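Local coordinates for protein uncharacterized oxidoreductase yvaA (Bacillus subtilis subsp. subtilis, PDB 3GDO) that catalyses the reversible NADPH-dependent reduction of scyllo-inosose to scyllo-inositol, does not accept NADH in its place, and may reduce other oxidized compounds under stress, at residues D4-G9 with S312-A317; E104-K109 with T322-I327; A195-V200 with K343-L348. All blocks are in the same frame, centred on the assembly; numbering follows the deposited sequence. Where two conformers were deposited one is given.

How the contacts relate
Contacts 1 and 2 each join the N-terminal Rossmann-fold part of the chain to a helix of the C-terminal alpha/beta part, whereas contact 3 lies within the C-terminal alpha/beta part. Their centres are about 21 Å (1 to 2), 22 Å (2 to 3) and 40 Å (1 to 3) apart, with contacts 1 and 3 on opposite sides of the chain's centre. The first segments follow in the order 4-9, 104-109, 195-200, and the second segments come back in the same order, on helix 303-315, helix 323-342 and strand 346-347. The C-terminal end of the chain thus runs from the first strand of the nucleotide-binding fold, past helix 102-115, to the edge of the mixed sheet, tying the two parts together.

Contact 1: residues D4-G9 with S312-A317; sequences DTIKVG and SIREGA
The start of strand 6-11 and the last turn of helix 303-315 approach without backbone contact, the nearest CA atoms, of Ile6 and Ile313, being 8.4 Å apart. Side chains bridge the gap. Arg314 reaches past Ile6 to the main chain of Asp4 and turns the NE side of its guanidinium to one carbonyl oxygen. NE donates to Asp4 O at 3.0 Å in the carbonyl plane, on a lone pair; NH2 also reaches Asp4 O, from above that plane, at a modelled 2.5 Å that is too short to be taken literally. The oxygen lies close to the guanidinium plane, with both nitrogens directed at it side-on, and Ile6 CG1, 3.7 Å above the centre of one guanidinium face, helps hold the group. Beyond it, Ile6 and Ile313 meet tip to tip, their CD1 atoms 3.9 Å apart; the near-extended chi2 of Ile6 (176°) and Ile313 (166°) sends each CD1 outward from CG1. Glu67 forms a salt bridge with Arg314 NH1 and accepts from Lys7 N, so it joins the arginine to the strand backbone. Ile313 packs on Leu68 and Leu118, and Ile6 on Tyr31, which places helix 303-315 at the N-terminal ends of strands 6-11, 31-37 and 68-71.

Contact 2: residues E104-K109 with T322-I327; sequences EGETLK and TAEEGI
Helices 102-115 and 323-342 pack side by side and almost exactly antiparallel here, their local axes 9.5 Å apart at an angle of 174°, with Gly105 facing Ile327 and Lys109 facing Ala323. The closest approach is at Gly105, where the lack of a side chain lets Ile327 lie against the backbone: its CD1 comes to 3.4 Å from Gly105 O, and its CG1 also touches the glycine carbonyl carbon. Glu106 crosses Ile327 at about a right angle. Its chain bends at chi2 (-82°), and its carboxylate carbon CD packs 3.7 Å from Ile327 CD1. One turn on, the aliphatic part of Lys109 covers Ala323, with Lys109 CG 3.7 Å from Ala323 CB. CG of Lys109 is anti to the backbone N (chi1 -166°), which carries it toward the other helix. Farther out, Lys109 CE rests 3.5 Å from Glu324 OE1, while its ammonium NZ is 4.2 Å from that oxygen, beyond salt-bridge distance, and pairs with Asp113 instead. Glu106 and Glu324 bring their OE1 atoms within 4.1 Å of each other. Arg331 forms salt bridges with both glutamates, and its charge probably offsets their repulsion. The start of helix 323-342 is closed by a capping box: Thr322 OG1 accepts from Glu325 N, and Glu325 OE1 accepts from Thr322 N. Ala323 also touches Leu119 of strand 119-122, an outer strand of the Rossmann sheet, and Ile327 touches Met98. Helix 323-342 thereby docks its N-terminal end against helix 102-115 and the margin of the nucleotide-binding fold.

Contact 3: residues A195-V200 with K343-L348; sequences AVTANV and KRTIML
Backbone bonds join Val196 and Ile346 as an antiparallel hydrogen-bonded pair, Val196 N to Ile346 O and Ile346 N to Val196 O, each 2.9 Å. Ala195 and Met347 form the adjoining non-hydrogen-bonded pair, their CA atoms 4.1 Å apart, and Ala195 CA adds a CA-H...O contact to Ile346 O. Among the polar side chains, Thr197 and Thr345 share a very short hydrogen bond, 2.5 Å between their OG1 atoms, in which either hydroxyl could be the donor. Chi1 (-55° and -65°) turns each OG1 to its partner and leaves Thr345 CG2 beside Thr197 OG1 (3.2 Å) and Ala195 CB. Farther along, a water donates to Asn199 OD1 and accepts from Lys343 NZ. Ala195 and Val196 point to opposite sheet faces for their apolar contacts: Ala195 CB meets Met347 CG at 4.0 Å, and Val196 CG2 meets Leu348 CD1 at 4.2 Å. Strand 346-347 thus edges the mixed sheet beside strand 195-201, whose other neighbour is strand 212-219. Ser339 of helix 323-342 hydrogen-bonds through OG to Ala198 N and Arg344 O, and Ile346 and Leu348 pack on Ser339 and Ile332 of that helix. Thr197 packs on Thr197 of the second subunit, and Lys343 and Thr345 make backbone hydrogen bonds to that chain, so this edge belongs to the subunit interface.

Contact 1: residues D4-G9 with S312-A317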
# COMPACT_ATOMS: atom_id res chain seq x y z
N ASP B 4 41.50 17.70 -21.60
CA ASP B 4 40.11 18.06 -21.34
C ASP B 4 39.46 17.46 -20.07
O ASP B 4 38.26 17.67 -19.84
CB ASP B 4 39.25 17.82 -22.60
CG ASP B 4 39.71 18.68 -23.78
OD1 ASP B 4 40.44 19.66 -23.53
OD2 ASP B 4 39.35 18.36 -24.94
N THR B 5 40.22 16.75 -19.25
CA THR B 5 39.64 16.18 -18.03
C THR B 5 39.02 17.28 -17.19
O THR B 5 39.56 18.39 -17.07
CB THR B 5 40.64 15.37 -17.16
OG1 THR B 5 41.80 16.17 -16.85
CG2 THR B 5 41.07 14.12 -17.87
N ILE B 6 37.88 16.97 -16.60
CA ILE B 6 37.21 17.89 -15.71
C ILE B 6 37.89 17.75 -14.35
O ILE B 6 37.98 16.64 -13.82
CB ILE B 6 35.68 17.59 -15.65
CG1 ILE B 6 35.07 17.78 -17.06
CG2 ILE B 6 34.99 18.45 -14.62
CD1 ILE B 6 33.62 17.44 -17.16
N LYS B 7 38.37 18.88 -13.83
CA LYS B 7 39.12 18.91 -12.57
C LYS B 7 38.13 18.98 -11.44
O LYS B 7 37.40 19.94 -11.30
CB LYS B 7 40.09 20.13 -12.49
CG LYS B 7 41.11 20.27 -13.64
CD LYS B 7 41.78 18.93 -13.95
CE LYS B 7 42.87 19.10 -15.04
NZ LYS B 7 42.28 19.05 -16.40
N VAL B 8 38.16 17.97 -10.59
CA VAL B 8 37.16 17.84 -9.52
C VAL B 8 37.76 18.10 -8.15
O VAL B 8 38.86 17.65 -7.87
CB VAL B 8 36.55 16.41 -9.56
CG1 VAL B 8 35.49 16.21 -8.44
CG2 VAL B 8 35.99 16.13 -10.96
N GLY B 9 37.01 18.83 -7.33
CA GLY B 9 37.26 18.90 -5.89
C GLY B 9 36.11 18.23 -5.13
O GLY B 9 34.92 18.54 -5.37
N SER B 312 27.12 18.14 -19.79
CA SER B 312 26.64 19.49 -19.48
C SER B 312 27.77 20.50 -19.37
O SER B 312 27.64 21.62 -19.85
CB SER B 312 25.83 19.54 -18.18
OG SER B 312 24.69 18.70 -18.27
N ILE B 313 28.85 20.12 -18.70
CA ILE B 313 29.97 21.03 -18.45
C ILE B 313 30.69 21.44 -19.76
O ILE B 313 30.90 22.63 -20.01
CB ILE B 313 30.99 20.42 -17.42
CG1 ILE B 313 30.36 20.41 -16.01
CG2 ILE B 313 32.28 21.21 -17.40
CD1 ILE B 313 31.11 19.52 -14.98
N ARG B 314 31.03 20.43 -20.57
CA ARG B 314 31.85 20.57 -21.77
C ARG B 314 31.05 20.97 -23.05
O ARG B 314 31.55 21.76 -23.88
CB ARG B 314 32.60 19.25 -22.04
CG ARG B 314 33.75 18.95 -21.08
CD ARG B 314 34.90 19.89 -21.35
NE ARG B 314 36.10 19.57 -20.58
CZ ARG B 314 36.50 20.27 -19.54
NH1 ARG B 314 35.80 21.31 -19.14
NH2 ARG B 314 37.59 19.92 -18.87
N GLU B 315 29.85 20.41 -23.20
CA GLU B 315 29.06 20.48 -24.42
C GLU B 315 27.80 21.34 -24.22
O GLU B 315 27.13 21.69 -25.18
CB GLU B 315 28.73 19.05 -24.90
CG GLU B 315 29.96 18.30 -25.49
CD GLU B 315 30.03 16.79 -25.18
OE1 GLU B 315 29.25 15.99 -25.75
OE2 GLU B 315 30.92 16.38 -24.38
N GLY B 316 27.48 21.67 -22.97
CA GLY B 316 26.28 22.48 -22.68
C GLY B 316 24.93 21.74 -22.75
O GLY B 316 23.86 22.37 -22.60
N ALA B 317 24.97 20.42 -22.99
CA ALA B 317 23.78 19.54 -22.87
C ALA B 317 23.02 19.75 -21.56
O ALA B 317 23.59 20.13 -20.53
CB ALA B 317 24.17 18.09 -23.01

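Contact 2: residues E104-K109 with T322-I327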
# COMPACT_ATOMS: atom_id res chain seq x y z
N GLU B 104 15.27 27.51 0.71
CA GLU B 104 16.73 27.40 0.69
C GLU B 104 17.21 26.91 -0.67
O GLU B 104 18.18 27.44 -1.22
CB GLU B 104 17.24 26.46 1.77
CG GLU B 104 16.90 26.90 3.17
CD GLU B 104 17.20 25.81 4.18
OE1 GLU B 104 16.48 24.78 4.21
OE2 GLU B 104 18.15 25.97 4.95
N GLY B 105 16.53 25.90 -1.20
CA GLY B 105 16.83 25.40 -2.53
C GLY B 105 16.67 26.43 -3.65
O GLY B 105 17.51 26.47 -4.58
N GLU B 106 15.61 27.25 -3.60
CA GLU B 106 15.37 28.30 -4.63
C GLU B 106 16.49 29.34 -4.60
O GLU B 106 17.01 29.75 -5.65
CB GLU B 106 14.00 29.00 -4.49
CG GLU B 106 12.76 28.12 -4.75
CD GLU B 106 12.38 27.96 -6.24
OE1 GLU B 106 13.14 28.37 -7.15
OE2 GLU B 106 11.27 27.40 -6.49
N THR B 107 16.89 29.72 -3.38
CA THR B 107 17.99 30.65 -3.15
C THR B 107 19.26 30.17 -3.83
O THR B 107 19.94 30.98 -4.49
CB THR B 107 18.23 30.92 -1.67
OG1 THR B 107 17.01 31.44 -1.13
CG2 THR B 107 19.34 31.98 -1.45
N LEU B 108 19.57 28.88 -3.71
CA LEU B 108 20.78 28.35 -4.36
C LEU B 108 20.61 28.38 -5.85
O LEU B 108 21.56 28.69 -6.57
CB LEU B 108 21.16 26.93 -3.91
CG LEU B 108 21.43 26.72 -2.41
CD1 LEU B 108 21.61 25.19 -2.06
CD2 LEU B 108 22.61 27.54 -1.92
N LYS B 109 19.41 28.04 -6.31
CA LYS B 109 19.17 28.02 -7.75
C LYS B 109 19.35 29.42 -8.35
O LYS B 109 19.89 29.57 -9.44
CB LYS B 109 17.76 27.50 -8.10
CG LYS B 109 17.61 27.15 -9.58
CD LYS B 109 16.18 26.74 -9.90
CE LYS B 109 15.26 27.95 -10.00
NZ LYS B 109 15.39 28.51 -11.39
N THR B 322 18.13 18.49 -12.48
CA THR B 322 18.26 19.95 -12.42
C THR B 322 17.93 20.44 -11.02
O THR B 322 17.31 19.73 -10.25
CB THR B 322 17.24 20.65 -13.40
OG1 THR B 322 15.90 20.38 -12.97
CG2 THR B 322 17.42 20.18 -14.88
N ALA B 323 18.29 21.68 -10.71
CA ALA B 323 18.04 22.26 -9.42
C ALA B 323 16.55 22.32 -9.13
O ALA B 323 16.14 22.03 -8.00
CB ALA B 323 18.69 23.65 -9.29
N GLU B 324 15.78 22.72 -10.15
CA GLU B 324 14.31 22.75 -10.11
C GLU B 324 13.69 21.40 -9.71
O GLU B 324 12.78 21.36 -8.89
CB GLU B 324 13.75 23.13 -11.50
CG GLU B 324 12.30 23.60 -11.51
CD GLU B 324 11.95 24.54 -10.32
OE1 GLU B 324 12.67 25.56 -10.04
OE2 GLU B 324 10.94 24.23 -9.64
N GLU B 325 14.16 20.32 -10.33
CA GLU B 325 13.67 18.98 -10.00
C GLU B 325 14.03 18.63 -8.54
O GLU B 325 13.17 18.17 -7.79
CB GLU B 325 14.21 17.95 -10.98
CG GLU B 325 13.65 18.12 -12.41
CD GLU B 325 14.53 17.39 -13.40
OE1 GLU B 325 15.60 16.87 -12.98
OE2 GLU B 325 14.18 17.32 -14.58
N GLY B 326 15.26 18.96 -8.12
CA GLY B 326 15.68 18.84 -6.72
C GLY B 326 14.76 19.59 -5.79
O GLY B 326 14.29 19.05 -4.78
N ILE B 327 14.48 20.85 -6.11
CA ILE B 327 13.61 21.66 -5.25
C ILE B 327 12.19 21.03 -5.22
O ILE B 327 11.51 21.09 -4.19
CB ILE B 327 13.51 23.14 -5.78
CG1 ILE B 327 14.81 23.91 -5.51
CG2 ILE B 327 12.34 23.86 -5.17
CD1 ILE B 327 14.93 25.22 -6.38

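Contact 3: residues A195-V200 with K343-L348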
# COMPACT_ATOMS: atom_id res chain seq x y z
N ALA B 195 -2.06 17.47 -5.34
CA ALA B 195 -2.19 17.51 -3.90
C ALA B 195 -1.38 16.39 -3.27
O ALA B 195 -0.97 15.45 -3.97
CB ALA B 195 -3.66 17.45 -3.49
N VAL B 196 -1.11 16.54 -1.97
CA VAL B 196 -0.36 15.53 -1.21
C VAL B 196 -1.15 15.30 0.07
O VAL B 196 -1.56 16.27 0.73
CB VAL B 196 1.06 16.05 -0.84
CG1 VAL B 196 1.84 15.06 0.07
CG2 VAL B 196 1.87 16.38 -2.09
N THR B 197 -1.37 14.03 0.41
CA THR B 197 -1.99 13.68 1.69
C THR B 197 -1.00 12.74 2.40
O THR B 197 -0.50 11.78 1.79
CB THR B 197 -3.38 13.06 1.47
OG1 THR B 197 -4.20 13.95 0.68
CG2 THR B 197 -4.12 12.76 2.83
N ALA B 198 -0.67 12.99 3.66
CA ALA B 198 0.42 12.20 4.23
C ALA B 198 0.29 11.98 5.73
O ALA B 198 -0.30 12.80 6.44
CB ALA B 198 1.78 12.88 3.92
N ASN B 199 0.89 10.88 6.18
CA ASN B 199 1.13 10.65 7.59
C ASN B 199 2.63 10.43 7.74
O ASN B 199 3.24 9.58 7.07
CB ASN B 199 0.30 9.46 8.09
CG ASN B 199 0.45 9.22 9.60
OD1 ASN B 199 0.53 10.17 10.39
ND2 ASN B 199 0.53 7.94 10.00
N VAL B 200 3.25 11.22 8.61
CA VAL B 200 4.69 11.15 8.78
C VAL B 200 4.90 11.09 10.31
O VAL B 200 4.42 11.96 11.04
CB VAL B 200 5.39 12.37 8.07
CG1 VAL B 200 6.86 12.39 8.27
CG2 VAL B 200 5.08 12.37 6.55
N LYS B 343 -3.30 17.43 9.51
CA LYS B 343 -4.27 16.38 9.30
C LYS B 343 -5.21 16.68 8.18
O LYS B 343 -6.41 16.46 8.33
CB LYS B 343 -5.13 16.19 10.54
CG LYS B 343 -4.40 15.90 11.82
CD LYS B 343 -3.92 14.50 11.80
CE LYS B 343 -3.42 14.05 13.18
NZ LYS B 343 -2.61 12.80 12.94
N ARG B 344 -4.71 17.16 7.06
CA ARG B 344 -5.58 17.43 5.92
C ARG B 344 -4.79 17.31 4.65
O ARG B 344 -3.55 17.28 4.67
CB ARG B 344 -6.21 18.85 6.03
CG ARG B 344 -5.20 20.05 5.95
CD ARG B 344 -5.90 21.47 6.01
NE ARG B 344 -4.93 22.55 5.78
CZ ARG B 344 -4.55 22.98 4.57
NH1 ARG B 344 -5.05 22.46 3.45
NH2 ARG B 344 -3.64 23.94 4.47
N THR B 345 -5.49 17.27 3.53
CA THR B 345 -4.82 17.26 2.24
C THR B 345 -4.24 18.66 1.95
O THR B 345 -4.90 19.67 2.21
CB THR B 345 -5.78 16.79 1.19
OG1 THR B 345 -6.11 15.42 1.49
CG2 THR B 345 -5.19 16.88 -0.20
N ILE B 346 -2.98 18.71 1.52
CA ILE B 346 -2.34 19.98 1.13
C ILE B 346 -2.32 20.05 -0.38
O ILE B 346 -1.65 19.25 -1.05
CB ILE B 346 -0.90 20.11 1.69
CG1 ILE B 346 -0.91 20.03 3.20
CG2 ILE B 346 -0.22 21.46 1.28
CD1 ILE B 346 -1.88 20.95 3.87
N MET B 347 -3.07 21.01 -0.92
CA MET B 347 -3.11 21.23 -2.37
C MET B 347 -1.92 22.09 -2.84
O MET B 347 -1.40 22.87 -2.06
CB MET B 347 -4.46 21.84 -2.78
CG MET B 347 -5.10 21.10 -3.96
SD MET B 347 -6.89 20.79 -3.77
CE MET B 347 -7.15 19.70 -5.19
N LEU B 348 -1.49 21.92 -4.09
CA LEU B 348 -0.28 22.61 -4.61
C LEU B 348 -0.52 23.38 -5.90
O LEU B 348 -0.96 22.79 -6.89
CB LEU B 348 0.82 21.60 -4.91
CG LEU B 348 1.28 20.56 -3.90
CD1 LEU B 348 2.39 19.76 -4.54
CD2 LEU B 348 1.75 21.23 -2.63
O HOH W 1 -0.82 12.63 10.83